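Local coordinates for PH1570-like domain-containing protein (Pyrococcus horikoshii, PDB 2HQ4) that is of unknown function, a single-chain alpha/beta protein built around one long antiparallel sheet and belonging to the Ph1570 family, at residues Ala118-Tyr121 against Gly126-Ala129; Ile135-Pro138 against Leu142-Phe145; Val30-Tyr35 against Asn152-Tyr157. All blocks are in the same frame, centred on the assembly; numbering follows the deposited sequence.

Interaction 1: Ala118-Tyr121 against Gly126-Ala129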
ATOM      1  N   ALA A 118      16.445  -1.102  -3.044  1.00 33.83           N
ATOM      2  CA  ALA A 118      15.430  -0.050  -3.102  1.00 31.51           C
ATOM      3  C   ALA A 118      16.011   1.314  -3.459  1.00 30.45           C
ATOM      4  O   ALA A 118      17.185   1.603  -3.213  1.00 29.63           O
ATOM      5  CB  ALA A 118      14.675   0.040  -1.781  1.00 30.95           C
ATOM      6  N   LYS A 119      15.160   2.164  -4.009  1.00 28.85           N
ATOM      7  CA  LYS A 119      15.481   3.574  -4.076  1.00 27.83           C
ATOM      8  C   LYS A 119      15.106   4.261  -2.737  1.00 26.91           C
ATOM      9  O   LYS A 119      13.989   4.060  -2.209  1.00 24.18           O
ATOM     10  CB  LYS A 119      14.781   4.191  -5.269  1.00 28.50           C
ATOM     11  CG  LYS A 119      15.307   5.539  -5.630  1.00 33.06           C
ATOM     12  CD  LYS A 119      15.034   5.838  -7.078  1.00 37.66           C
ATOM     13  CE  LYS A 119      15.020   7.351  -7.314  1.00 39.82           C
ATOM     14  NZ  LYS A 119      16.393   7.887  -7.140  1.00 43.26           N
ATOM     15  N   ILE A 120      16.041   5.039  -2.179  1.00 25.16           N
ATOM     16  CA  ILE A 120      15.837   5.627  -0.868  1.00 26.20           C
ATOM     17  C   ILE A 120      15.583   7.113  -0.981  1.00 27.12           C
ATOM     18  O   ILE A 120      16.286   7.813  -1.743  1.00 26.70           O
ATOM     19  CB  ILE A 120      17.052   5.362   0.102  1.00 26.51           C
ATOM     20  CG1 ILE A 120      17.492   3.883   0.086  1.00 27.68           C
ATOM     21  CG2 ILE A 120      16.730   5.852   1.518  1.00 26.27           C
ATOM     22  CD1 ILE A 120      16.396   2.838   0.489  1.00 27.33           C
ATOM     23  N   TYR A 121      14.580   7.599  -0.245  1.00 26.05           N
ATOM     24  CA  TYR A 121      14.256   9.012  -0.230  1.00 27.67           C
ATOM     25  C   TYR A 121      14.236   9.535   1.201  1.00 29.19           C
ATOM     26  O   TYR A 121      13.838   8.810   2.125  1.00 29.13           O
ATOM     27  CB  TYR A 121      12.904   9.302  -0.885  1.00 27.25           C
ATOM     28  CG  TYR A 121      12.708   8.787  -2.302  1.00 28.19           C
ATOM     29  CD1 TYR A 121      12.829   9.645  -3.413  1.00 27.83           C
ATOM     30  CD2 TYR A 121      12.353   7.449  -2.529  1.00 24.93           C
ATOM     31  CE1 TYR A 121      12.606   9.168  -4.721  1.00 30.22           C
ATOM     32  CE2 TYR A 121      12.152   6.953  -3.812  1.00 27.22           C
ATOM     33  CZ  TYR A 121      12.282   7.812  -4.903  1.00 30.08           C
ATOM     34  OH  TYR A 121      12.039   7.298  -6.146  1.00 31.52           O
ATOM     35  N   GLY A 126      11.430  10.705   8.070  1.00 24.44           N
ATOM     36  CA  GLY A 126      12.424   9.608   8.060  1.00 23.02           C
ATOM     37  C   GLY A 126      12.613   9.107   6.638  1.00 23.17           C
ATOM     38  O   GLY A 126      12.265   9.810   5.686  1.00 24.36           O
ATOM     39  N   TYR A 127      13.152   7.904   6.485  1.00 21.60           N
ATOM     40  CA  TYR A 127      13.468   7.356   5.171  1.00 22.06           C
ATOM     41  C   TYR A 127      12.297   6.553   4.594  1.00 21.48           C
ATOM     42  O   TYR A 127      11.596   5.823   5.341  1.00 20.18           O
ATOM     43  CB  TYR A 127      14.691   6.432   5.270  1.00 22.95           C
ATOM     44  CG  TYR A 127      15.971   7.177   5.578  1.00 26.35           C
ATOM     45  CD1 TYR A 127      16.555   8.007   4.609  1.00 29.38           C
ATOM     46  CD2 TYR A 127      16.609   7.048   6.825  1.00 28.29           C
ATOM     47  CE1 TYR A 127      17.734   8.704   4.865  1.00 30.19           C
ATOM     48  CE2 TYR A 127      17.814   7.760   7.109  1.00 27.54           C
ATOM     49  CZ  TYR A 127      18.356   8.581   6.120  1.00 29.20           C
ATOM     50  OH  TYR A 127      19.526   9.283   6.334  1.00 30.00           O
ATOM     51  N   LEU A 128      12.157   6.669   3.268  1.00 21.37           N
ATOM     52  CA  LEU A 128      11.197   5.939   2.443  1.00 21.07           C
ATOM     53  C   LEU A 128      11.988   5.130   1.452  1.00 21.30           C
ATOM     54  O   LEU A 128      12.850   5.681   0.745  1.00 22.11           O
ATOM     55  CB  LEU A 128      10.328   6.974   1.678  1.00 20.76           C
ATOM     56  CG  LEU A 128       9.426   6.429   0.554  1.00 21.11           C
ATOM     57  CD1 LEU A 128       8.250   5.685   1.152  1.00 21.78           C
ATOM     58  CD2 LEU A 128       8.906   7.560  -0.306  1.00 22.38           C
ATOM     59  N   ALA A 129      11.721   3.835   1.399  1.00 20.32           N
ATOM     60  CA  ALA A 129      12.430   2.946   0.496  1.00 20.19           C
ATOM     61  C   ALA A 129      11.435   2.427  -0.501  1.00 20.07           C
ATOM     62  O   ALA A 129      10.444   1.799  -0.103  1.00 20.22           O
ATOM     63  CB  ALA A 129      13.057   1.792   1.270  1.00 20.40           C
TER
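Tyr121 and Leu128 face each other as a hydrogen-bonded antiparallel pair, and both backbone bonds between the segments come from them. Tyr121 N donates to Leu128 O at 2.8 Å, with the hydrogen nearly in line with the acceptor (160°). The return bond, Leu128 N to Tyr121 O, is 3.0 Å long. One step along, Ile120 and Ala129 form a non-hydrogen-bonded pair, with CA atoms 4.5 Å apart.

CA-H...O contacts back up the amide bonds. Ala129 CA lies 3.3 Å from Lys119 O, Ile120 CA points its hydrogen at Leu128 O, and Tyr127 CA does the same to Tyr121 O. Leu128 O therefore receives both the Tyr121 amide and the Ile120 CA-H, while Tyr121 O is shared in the same way by Leu128 and Tyr127.

This is a beta hairpin, strands 119-123 and 126-130, near one border of the antiparallel sheet. Strand 87-88 lies outside it, and Ile120 bonds through the backbone to Ile89, just past that strand; strand 134-136 follows on the inner side.

Apolar side chains meet on both faces. On the face carrying Ile120 and Ala129, the isoleucine CD1 methyl presses on Ala129 CB at 3.6 Å, and Ala118 CB, just ahead of strand 119-123, touches Ala129 CB as well. The second branch of Ile120, CG2, anti to the backbone N, meets Tyr127 CD1 at 3.8 Å, the two side chains crossing at a slant. On the opposite face Tyr121 CD2 meets Leu128 CD2 at 4.1 Å. The Tyr121 ring, swung to its backbone N side (chi1 -55°), turns its edge to Leu128 O, and Pro88 touches this tyrosine from strand 87-88.

Interaction 2: Ile135-Pro138 against Leu142-Phe145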
ATOM      1  N   ILE A 135       7.340  -1.217  -0.721  1.00 16.20           N
ATOM      2  CA  ILE A 135       7.637   0.090  -0.155  1.00 16.46           C
ATOM      3  C   ILE A 135       7.704  -0.003   1.369  1.00 17.24           C
ATOM      4  O   ILE A 135       6.822  -0.617   2.011  1.00 15.86           O
ATOM      5  CB  ILE A 135       6.566   1.132  -0.506  1.00 17.47           C
ATOM      6  CG1 ILE A 135       6.616   1.482  -2.000  1.00 15.41           C
ATOM      7  CG2 ILE A 135       6.701   2.456   0.384  1.00 14.83           C
ATOM      8  CD1 ILE A 135       5.351   2.249  -2.389  1.00 14.77           C
ATOM      9  N   LEU A 136       8.769   0.560   1.941  1.00 16.48           N
ATOM     10  CA  LEU A 136       8.830   0.692   3.390  1.00 18.07           C
ATOM     11  C   LEU A 136       8.694   2.178   3.649  1.00 17.23           C
ATOM     12  O   LEU A 136       9.525   2.955   3.171  1.00 17.62           O
ATOM     13  CB  LEU A 136      10.194   0.207   3.932  1.00 18.41           C
ATOM     14  CG  LEU A 136      10.429   0.492   5.448  1.00 19.31           C
ATOM     15  CD1 LEU A 136       9.414  -0.260   6.301  1.00 20.32           C
ATOM     16  CD2 LEU A 136      11.850   0.092   5.877  1.00 19.35           C
ATOM     17  N   ASP A 137       7.662   2.591   4.376  1.00 19.07           N
ATOM     18  CA  ASP A 137       7.482   4.015   4.668  1.00 19.58           C
ATOM     19  C   ASP A 137       7.894   4.348   6.107  1.00 20.20           C
ATOM     20  O   ASP A 137       8.044   3.457   6.930  1.00 20.15           O
ATOM     21  CB  ASP A 137       6.058   4.511   4.299  1.00 21.24           C
ATOM     22  CG  ASP A 137       4.977   4.091   5.312  1.00 22.12           C
ATOM     23  OD1 ASP A 137       5.264   3.887   6.516  1.00 23.22           O
ATOM     24  OD2 ASP A 137       3.810   4.017   4.891  1.00 23.57           O
ATOM     25  N   PRO A 138       8.171   5.629   6.377  1.00 20.18           N
ATOM     26  CA  PRO A 138       8.579   6.000   7.705  1.00 21.44           C
ATOM     27  C   PRO A 138       7.484   6.020   8.762  1.00 21.08           C
ATOM     28  O   PRO A 138       7.770   6.390   9.890  1.00 21.83           O
ATOM     29  CB  PRO A 138       9.203   7.392   7.502  1.00 21.33           C
ATOM     30  CG  PRO A 138       8.513   7.941   6.342  1.00 21.24           C
ATOM     31  CD  PRO A 138       8.188   6.774   5.447  1.00 20.53           C
ATOM     32  N   LEU A 142       4.978  -1.623   5.639  1.00 18.20           N
ATOM     33  CA  LEU A 142       5.626  -2.249   4.511  1.00 18.31           C
ATOM     34  C   LEU A 142       4.530  -2.771   3.566  1.00 17.86           C
ATOM     35  O   LEU A 142       3.690  -3.642   3.955  1.00 16.91           O
ATOM     36  CB  LEU A 142       6.519  -3.389   5.011  1.00 17.56           C
ATOM     37  CG  LEU A 142       7.114  -4.229   3.872  1.00 21.87           C
ATOM     38  CD1 LEU A 142       8.314  -3.478   3.174  1.00 19.36           C
ATOM     39  CD2 LEU A 142       7.542  -5.525   4.455  1.00 22.91           C
ATOM     40  N   PHE A 143       4.519  -2.226   2.352  1.00 16.84           N
ATOM     41  CA  PHE A 143       3.582  -2.653   1.314  1.00 17.20           C
ATOM     42  C   PHE A 143       4.299  -3.617   0.378  1.00 17.37           C
ATOM     43  O   PHE A 143       5.493  -3.413   0.082  1.00 17.65           O
ATOM     44  CB  PHE A 143       3.163  -1.450   0.493  1.00 17.13           C
ATOM     45  CG  PHE A 143       2.447  -0.393   1.281  1.00 18.79           C
ATOM     46  CD1 PHE A 143       1.028  -0.368   1.307  1.00 17.85           C
ATOM     47  CD2 PHE A 143       3.176   0.594   1.968  1.00 18.09           C
ATOM     48  CE1 PHE A 143       0.341   0.645   2.047  1.00 18.80           C
ATOM     49  CE2 PHE A 143       2.527   1.585   2.710  1.00 18.85           C
ATOM     50  CZ  PHE A 143       1.081   1.609   2.735  1.00 20.26           C
ATOM     51  N   ILE A 144       3.626  -4.671  -0.057  1.00 17.53           N
ATOM     52  CA  ILE A 144       4.211  -5.559  -1.076  1.00 18.29           C
ATOM     53  C   ILE A 144       3.160  -5.584  -2.167  1.00 17.63           C
ATOM     54  O   ILE A 144       1.949  -5.533  -1.859  1.00 17.12           O
ATOM     55  CB  ILE A 144       4.650  -6.974  -0.560  1.00 18.80           C
ATOM     56  CG1 ILE A 144       3.480  -7.799  -0.004  1.00 22.11           C
ATOM     57  CG2 ILE A 144       5.823  -6.851   0.547  1.00 19.73           C
ATOM     58  CD1 ILE A 144       3.888  -9.304   0.302  1.00 21.84           C
ATOM     59  N   PHE A 145       3.589  -5.615  -3.423  1.00 15.60           N
ATOM     60  CA  PHE A 145       2.657  -5.496  -4.524  1.00 16.06           C
ATOM     61  C   PHE A 145       3.144  -6.279  -5.762  1.00 18.34           C
ATOM     62  O   PHE A 145       4.316  -6.683  -5.817  1.00 18.35           O
ATOM     63  CB  PHE A 145       2.369  -3.995  -4.818  1.00 14.22           C
ATOM     64  CG  PHE A 145       3.603  -3.079  -4.733  1.00 16.59           C
ATOM     65  CD1 PHE A 145       4.452  -2.917  -5.836  1.00 17.03           C
ATOM     66  CD2 PHE A 145       3.881  -2.376  -3.547  1.00 15.62           C
ATOM     67  CE1 PHE A 145       5.582  -2.067  -5.755  1.00 17.99           C
ATOM     68  CE2 PHE A 145       4.971  -1.553  -3.428  1.00 13.30           C
ATOM     69  CZ  PHE A 145       5.856  -1.389  -4.553  1.00 17.15           C
TER
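Phe145 and Ile135 meet because the phenylalanine takes the crowded position: chi1 of 40° sets CG between its own N and carbonyl carbon, from where the ring reaches across to the other strand. Ile135 brings CG1 to it by placing that branch beside its backbone N (chi1 -70°). The two segments belong to a beta hairpin, strands 134-136 and 141-145, in the middle of the antiparallel sheet.

Ile135 pairs with Phe143 through two backbone bonds. Phe143 N to Ile135 O is the shorter, at 2.8 Å, and Ile135 N to Phe143 O measures 3.0 Å. Ile135 O also takes a CA-H...O contact from Leu142, 3.2 Å from CA to oxygen, and the Leu142 CD1 methyl packs against the same oxygen.

Phe145 CE2 sits 3.7 Å from Ile135 CG1, and the two side chains run at a slant to each other. Beside them Phe143 CD2 approaches Ile135 CB, so one isoleucine is flanked by two aromatic rings, and Ile154 of helix 150-155 touches all three. On the reverse face Leu136 CB meets Leu142 CD1, and both leucines pack on Ile104 and Ile107 of helix 94-107.

Asp137 is held from the turn and the start of the next strand: OD1 accepts from Arg139 N, and OD2 forms a salt bridge with Arg141 NE. That same OD2 comes to the edge of the Phe143 ring, in its plane, 3.5 Å from CE2, with the carboxylate turned 67° from the ring.

Interaction 3: Val30-Tyr35 against Asn152-Tyr157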
ATOM      1  N   VAL A  30      -4.082  -5.221  -9.909  1.00 20.55           N
ATOM      2  CA  VAL A  30      -3.443  -4.486  -8.797  1.00 20.16           C
ATOM      3  C   VAL A  30      -3.596  -5.388  -7.575  1.00 20.19           C
ATOM      4  O   VAL A  30      -4.694  -5.798  -7.249  1.00 19.77           O
ATOM      5  CB  VAL A  30      -4.099  -3.093  -8.533  1.00 20.94           C
ATOM      6  CG1 VAL A  30      -3.541  -2.416  -7.270  1.00 19.61           C
ATOM      7  CG2 VAL A  30      -3.941  -2.132  -9.737  1.00 19.75           C
ATOM      8  N   GLU A  31      -2.481  -5.723  -6.934  1.00 20.25           N
ATOM      9  CA  GLU A  31      -2.478  -6.605  -5.774  1.00 20.78           C
ATOM     10  C   GLU A  31      -1.543  -5.935  -4.812  1.00 19.72           C
ATOM     11  O   GLU A  31      -0.422  -5.548  -5.183  1.00 17.64           O
ATOM     12  CB  GLU A  31      -1.905  -7.993  -6.131  1.00 21.01           C
ATOM     13  CG  GLU A  31      -2.687  -8.701  -7.254  1.00 23.89           C
ATOM     14  CD  GLU A  31      -2.196 -10.091  -7.549  1.00 25.34           C
ATOM     15  OE1 GLU A  31      -1.207 -10.513  -6.922  1.00 30.57           O
ATOM     16  OE2 GLU A  31      -2.811 -10.751  -8.421  1.00 31.24           O
ATOM     17  N   VAL A  32      -2.008  -5.789  -3.579  1.00 18.23           N
ATOM     18  CA  VAL A  32      -1.211  -5.154  -2.532  1.00 17.42           C
ATOM     19  C   VAL A  32      -1.539  -5.801  -1.172  1.00 17.63           C
ATOM     20  O   VAL A  32      -2.701  -6.132  -0.907  1.00 16.66           O
ATOM     21  CB  VAL A  32      -1.386  -3.590  -2.515  1.00 17.71           C
ATOM     22  CG1 VAL A  32      -2.881  -3.154  -2.357  1.00 19.65           C
ATOM     23  CG2 VAL A  32      -0.444  -2.911  -1.429  1.00 17.70           C
ATOM     24  N   LYS A  33      -0.514  -6.015  -0.356  1.00 16.91           N
ATOM     25  CA  LYS A  33      -0.702  -6.431   1.039  1.00 18.40           C
ATOM     26  C   LYS A  33       0.204  -5.543   1.885  1.00 17.45           C
ATOM     27  O   LYS A  33       1.191  -5.013   1.387  1.00 17.10           O
ATOM     28  CB  LYS A  33      -0.315  -7.913   1.211  1.00 17.33           C
ATOM     29  CG  LYS A  33      -1.287  -8.945   0.577  1.00 22.39           C
ATOM     30  CD  LYS A  33      -0.832 -10.428   0.683  1.00 23.07           C
ATOM     31  CE  LYS A  33       0.581 -10.681   0.158  1.00 28.77           C
ATOM     32  NZ  LYS A  33       1.055 -12.159   0.187  1.00 31.27           N
ATOM     33  N   PHE A  34      -0.132  -5.346   3.158  1.00 16.90           N
ATOM     34  CA  PHE A  34       0.705  -4.504   4.021  1.00 16.44           C
ATOM     35  C   PHE A  34       1.020  -5.243   5.292  1.00 16.86           C
ATOM     36  O   PHE A  34       0.273  -6.163   5.690  1.00 16.17           O
ATOM     37  CB  PHE A  34       0.028  -3.150   4.331  1.00 15.84           C
ATOM     38  CG  PHE A  34      -1.123  -3.249   5.268  1.00 17.58           C
ATOM     39  CD1 PHE A  34      -2.414  -3.392   4.778  1.00 18.78           C
ATOM     40  CD2 PHE A  34      -0.916  -3.186   6.676  1.00 16.66           C
ATOM     41  CE1 PHE A  34      -3.526  -3.487   5.642  1.00 20.17           C
ATOM     42  CE2 PHE A  34      -2.020  -3.326   7.551  1.00 20.13           C
ATOM     43  CZ  PHE A  34      -3.329  -3.451   7.027  1.00 19.21           C
ATOM     44  N   TYR A  35       2.159  -4.876   5.886  1.00 17.31           N
ATOM     45  CA  TYR A  35       2.687  -5.510   7.132  1.00 18.01           C
ATOM     46  C   TYR A  35       3.134  -4.380   8.040  1.00 17.72           C
ATOM     47  O   TYR A  35       3.485  -3.325   7.566  1.00 18.83           O
ATOM     48  CB  TYR A  35       3.844  -6.484   6.780  1.00 17.11           C
ATOM     49  CG  TYR A  35       3.268  -7.572   5.915  1.00 17.40           C
ATOM     50  CD1 TYR A  35       2.635  -8.669   6.498  1.00 17.79           C
ATOM     51  CD2 TYR A  35       3.252  -7.447   4.523  1.00 17.31           C
ATOM     52  CE1 TYR A  35       2.004  -9.633   5.712  1.00 19.07           C
ATOM     53  CE2 TYR A  35       2.594  -8.403   3.727  1.00 17.41           C
ATOM     54  CZ  TYR A  35       2.029  -9.497   4.339  1.00 18.32           C
ATOM     55  OH  TYR A  35       1.401 -10.451   3.580  1.00 18.64           O
ATOM     56  N   ASN A 152       3.340   3.986  -7.291  1.00 18.09           N
ATOM     57  CA  ASN A 152       2.757   5.348  -7.342  1.00 18.11           C
ATOM     58  C   ASN A 152       1.362   5.461  -6.754  1.00 16.99           C
ATOM     59  O   ASN A 152       1.006   6.512  -6.233  1.00 17.58           O
ATOM     60  CB  ASN A 152       2.748   5.930  -8.780  1.00 17.71           C
ATOM     61  CG  ASN A 152       4.164   5.882  -9.429  1.00 20.99           C
ATOM     62  OD1 ASN A 152       4.808   6.925  -9.638  1.00 23.69           O
ATOM     63  ND2 ASN A 152       4.647   4.675  -9.692  1.00 17.72           N
ATOM     64  N   LYS A 153       0.584   4.406  -6.897  1.00 17.88           N
ATOM     65  CA  LYS A 153      -0.772   4.329  -6.343  1.00 19.06           C
ATOM     66  C   LYS A 153      -0.732   4.410  -4.806  1.00 19.70           C
ATOM     67  O   LYS A 153      -1.656   4.967  -4.186  1.00 20.02           O
ATOM     68  CB  LYS A 153      -1.420   3.032  -6.765  1.00 18.58           C
ATOM     69  CG  LYS A 153      -1.620   2.915  -8.323  1.00 21.16           C
ATOM     70  CD  LYS A 153      -2.331   1.586  -8.636  1.00 21.38           C
ATOM     71  CE  LYS A 153      -2.561   1.346 -10.161  1.00 22.01           C
ATOM     72  NZ  LYS A 153      -2.668   2.581 -10.991  1.00 25.04           N
ATOM     73  N   ILE A 154       0.296   3.803  -4.220  1.00 18.37           N
ATOM     74  CA  ILE A 154       0.547   3.837  -2.759  1.00 18.79           C
ATOM     75  C   ILE A 154       1.121   5.155  -2.326  1.00 20.24           C
ATOM     76  O   ILE A 154       0.631   5.762  -1.353  1.00 21.69           O
ATOM     77  CB  ILE A 154       1.460   2.648  -2.297  1.00 17.65           C
ATOM     78  CG1 ILE A 154       0.760   1.306  -2.520  1.00 15.79           C
ATOM     79  CG2 ILE A 154       1.862   2.735  -0.789  1.00 17.95           C
ATOM     80  CD1 ILE A 154       1.754   0.125  -2.602  1.00 15.81           C
ATOM     81  N   LEU A 155       2.139   5.628  -3.048  1.00 22.27           N
ATOM     82  CA  LEU A 155       2.907   6.807  -2.662  1.00 24.02           C
ATOM     83  C   LEU A 155       2.004   8.030  -2.549  1.00 26.19           C
ATOM     84  O   LEU A 155       2.271   8.926  -1.739  1.00 25.70           O
ATOM     85  CB  LEU A 155       4.026   7.073  -3.667  1.00 24.26           C
ATOM     86  CG  LEU A 155       5.238   6.132  -3.687  1.00 25.54           C
ATOM     87  CD1 LEU A 155       6.189   6.465  -4.880  1.00 26.20           C
ATOM     88  CD2 LEU A 155       5.953   6.210  -2.336  1.00 26.29           C
ATOM     89  N   LYS A 156       0.916   8.022  -3.326  1.00 26.98           N
ATOM     90  CA  LYS A 156      -0.049   9.141  -3.356  1.00 29.73           C
ATOM     91  C   LYS A 156      -0.769   9.346  -1.996  1.00 29.20           C
ATOM     92  O   LYS A 156      -1.188  10.467  -1.661  1.00 27.98           O
ATOM     93  CB  LYS A 156      -1.058   8.894  -4.470  1.00 28.74           C
ATOM     94  CG  LYS A 156      -2.209   9.871  -4.536  1.00 34.14           C
ATOM     95  CD  LYS A 156      -3.106   9.606  -5.754  1.00 33.82           C
ATOM     96  CE  LYS A 156      -2.283   9.329  -7.001  1.00 38.59           C
ATOM     97  NZ  LYS A 156      -3.183   9.141  -8.169  1.00 41.00           N
ATOM     98  N   TYR A 157      -0.882   8.272  -1.221  1.00 29.38           N
ATOM     99  CA  TYR A 157      -1.762   8.266  -0.047  1.00 30.82           C
ATOM    100  C   TYR A 157      -1.069   7.970   1.265  1.00 31.44           C
ATOM    101  O   TYR A 157      -1.722   8.000   2.334  1.00 30.63           O
ATOM    102  CB  TYR A 157      -2.901   7.269  -0.234  1.00 29.67           C
ATOM    103  CG  TYR A 157      -3.788   7.635  -1.390  1.00 30.24           C
ATOM    104  CD1 TYR A 157      -4.495   8.835  -1.391  1.00 28.71           C
ATOM    105  CD2 TYR A 157      -3.939   6.772  -2.468  1.00 28.36           C
ATOM    106  CE1 TYR A 157      -5.325   9.173  -2.462  1.00 30.27           C
ATOM    107  CE2 TYR A 157      -4.763   7.100  -3.542  1.00 30.57           C
ATOM    108  CZ  TYR A 157      -5.438   8.294  -3.526  1.00 28.92           C
ATOM    109  OH  TYR A 157      -6.250   8.602  -4.585  1.00 32.65           O
TER
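Lys153 is the first residue of 152-157 to touch the strand, and it does so with its aliphatic part. Its chain is extended through chi2 and chi3, which carries CE to within 3.8 Å of Val30 CG2 and CD to 4.2 Å from it; the bend at chi4 concerns NZ alone. The two side chains pass at a slant.

Next in sequence, Ile154 aims straight at the strand. With CG1 anti to the carbonyl carbon (chi1 -64°) and chi2 close to extended, its CD1 methyl meets Val32 CG2 tip to tip, 3.9 Å apart. No hydrogen bond crosses between the segments, and even Val32 CA and Ile154 CA, the nearest such pair, are 9.2 Å apart: this is aliphatic packing of a helix over a sheet.

Farther along, Lys156 and Tyr157 turn elsewhere. The CG of Lys156 lies over one face of the Tyr157 ring, and Glu49 of helix 40-55 forms a salt bridge with Lys156 NZ and a hydrogen bond with Tyr157 OH.

Helix 150-155 lies beside helix 40-55, whose Met46 touches Ile154 and which itself packs on Phe34, and both cover strand 30-36, set between strands 22-25 and 141-145.

How the interactions relate
All three contacts draw on one antiparallel sheet. Interactions 1 and 2 are consecutive hairpins, centres about 10 Å apart, joined side by side through Ala129 O and Leu136 N. Interaction 2 in turn borders the strand of interaction 3, about 8 Å away between centres, with Leu142 O bonded to Tyr35 N and Ile144 N to Lys33 O. Along the chain both hairpins fall inside the long loop that interaction 3 closes. Residues 30-35 thus pair with a strand formed more than 100 residues later, and the helix that follows it folds back over the sheet, where Leu155 reaches Leu128, tying early and late parts of the chain into one core.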